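Local atomic coordinates of fructokinase (Xylella fastidiosa Temecula1, PDB entry 3LJS), a protein that probably phosphorylates fructose at the expense of ATP, as a fructokinase of the PfkB (ribokinase-like) family of carbohydrate kinases. Residues B[201-204]-B[205-209]. Numbering follows the deposited sequence.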
loop_
_atom_site.group_PDB
_atom_site.type_symbol
_atom_site.label_atom_id
_atom_site.label_comp_id
_atom_site.label_asym_id
_atom_site.label_seq_id
_atom_site.Cartn_x
_atom_site.Cartn_y
_atom_site.Cartn_z
ATOM N N LEU B 201 -4.094 6.451 29.588
ATOM C CA LEU B 201 -4.373 6.252 31.005
ATOM C C LEU B 201 -5.873 6.486 31.226
ATOM O O LEU B 201 -6.522 5.754 31.976
ATOM C CB LEU B 201 -3.544 7.229 31.846
ATOM C CG LEU B 201 -3.720 7.223 33.369
ATOM C CD1 LEU B 201 -3.536 5.815 33.918
ATOM C CD2 LEU B 201 -2.711 8.182 33.997
ATOM N N ASP B 202 -6.419 7.498 30.556
ATOM C CA ASP B 202 -7.841 7.806 30.673
ATOM C C ASP B 202 -8.656 6.670 30.070
ATOM O O ASP B 202 -9.655 6.236 30.644
ATOM C CB ASP B 202 -8.168 9.121 29.957
ATOM C CG ASP B 202 -7.511 10.319 30.614
ATOM O OD1 ASP B 202 -7.496 10.372 31.864
ATOM O OD2 ASP B 202 -7.021 11.214 29.887
ATOM N N TYR B 203 -8.220 6.191 28.910
ATOM C CA TYR B 203 -8.890 5.089 28.229
ATOM C C TYR B 203 -8.969 3.887 29.162
ATOM O O TYR B 203 -10.033 3.297 29.349
ATOM C CB TYR B 203 -8.113 4.700 26.966
ATOM C CG TYR B 203 -8.540 3.376 26.369
ATOM C CD1 TYR B 203 -9.678 3.278 25.569
ATOM C CD2 TYR B 203 -7.822 2.211 26.637
ATOM C CE1 TYR B 203 -10.092 2.050 25.052
ATOM C CE2 TYR B 203 -8.227 0.979 26.128
ATOM C CZ TYR B 203 -9.360 0.906 25.339
ATOM O OH TYR B 203 -9.765 -0.313 24.850
ATOM N N LEU B 204 -7.830 3.528 29.748
ATOM C CA LEU B 204 -7.766 2.389 30.655
ATOM C C LEU B 204 -8.644 2.587 31.886
ATOM O O LEU B 204 -9.273 1.642 32.369
ATOM C CB LEU B 204 -6.311 2.138 31.074
ATOM C CG LEU B 204 -5.409 1.672 29.926
ATOM C CD1 LEU B 204 -3.948 1.732 30.334
ATOM C CD2 LEU B 204 -5.808 0.255 29.525
ATOM N N ALA B 205 -8.687 3.815 32.391
ATOM C CA ALA B 205 -9.504 4.117 33.562
ATOM C C ALA B 205 -10.969 3.884 33.209
ATOM O O ALA B 205 -11.735 3.340 34.006
ATOM C CB ALA B 205 -9.287 5.561 33.997
ATOM N N ASN B 206 -11.348 4.292 32.003
ATOM C CA ASN B 206 -12.718 4.125 31.545
ATOM C C ASN B 206 -13.096 2.651 31.461
ATOM O O ASN B 206 -14.207 2.274 31.827
ATOM C CB ASN B 206 -12.915 4.795 30.180
ATOM C CG ASN B 206 -12.776 6.308 30.245
ATOM O OD1 ASN B 206 -13.380 6.962 31.099
ATOM N ND2 ASN B 206 -11.986 6.874 29.334
ATOM N N THR B 207 -12.176 1.812 30.993
ATOM C CA THR B 207 -12.466 0.387 30.881
ATOM C C THR B 207 -12.676 -0.223 32.260
ATOM O O THR B 207 -13.189 -1.334 32.385
ATOM C CB THR B 207 -11.326 -0.391 30.191
ATOM O OG1 THR B 207 -10.221 -0.523 31.095
ATOM C CG2 THR B 207 -10.875 0.328 28.929
ATOM N N LEU B 208 -12.269 0.504 33.294
ATOM C CA LEU B 208 -12.422 0.027 34.662
ATOM C C LEU B 208 -13.552 0.777 35.358
ATOM O O LEU B 208 -13.899 0.469 36.497
ATOM C CB LEU B 208 -11.130 0.242 35.456
ATOM C CG LEU B 208 -9.848 -0.485 35.040
ATOM C CD1 LEU B 208 -8.712 -0.056 35.959
ATOM C CD2 LEU B 208 -10.052 -1.992 35.115
ATOM N N ALA B 209 -14.121 1.761 34.667
ATOM C CA ALA B 209 -15.192 2.565 35.242
ATOM C C ALA B 209 -14.654 3.157 36.538
ATOM O O ALA B 209 -15.350 3.204 37.554
ATOM C CB ALA B 209 -16.420 1.697 35.522
#
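The C-terminal turns of helix 198-207, closed by a Schellman motif, bring T207 against both Y203 and L204. Helical i to i+4 bonds run as far as T207 N to Y203 O (3.1 Å), but the next, from L208 N to L204 O, is long at 3.3 Å and weak. L204 O gains a stronger partner in the hydroxyl of T207, whose OG1 donates to it over 2.7 Å, tilted somewhat from the carbonyl plane. A chi1 of 74° turns OG1 back over the preceding turn and leaves CG2 pointing at the tyrosine. The same hydroxyl is hydrogen-bonded to NE1 of W185, tying the helix end to helix 181-189. CG2 lies over one face of the Y203 ring in a CH-pi contact, 4.0 Å from the centroid and displaced toward the CE2-CZ rim. A chi1 of 167° swings this ring along the helix toward T207; it also meets F169 and the start of helix 181-189.

The chain leaves helical geometry at A209, whose phi is positive (56°) and whose N bonds to N206 O (2.9 Å) within the Schellman motif. L208 N adds an i to i+3 bond to A205 O (3.0 Å). In the ribokinase-like fold this helix follows strand 193-197 of the central sheet; L201, L204 and A205 pack on helix 212-220, and the L201 side chain lies about 7 Å from that of D231, an ATP-binding residue, though no nucleotide is bound to this chain. On the exposed side, the N206 amide folds back over the D202 carbonyl, ND2 coming within 2.7 Å of D202 O at an angle too poor for a hydrogen bond.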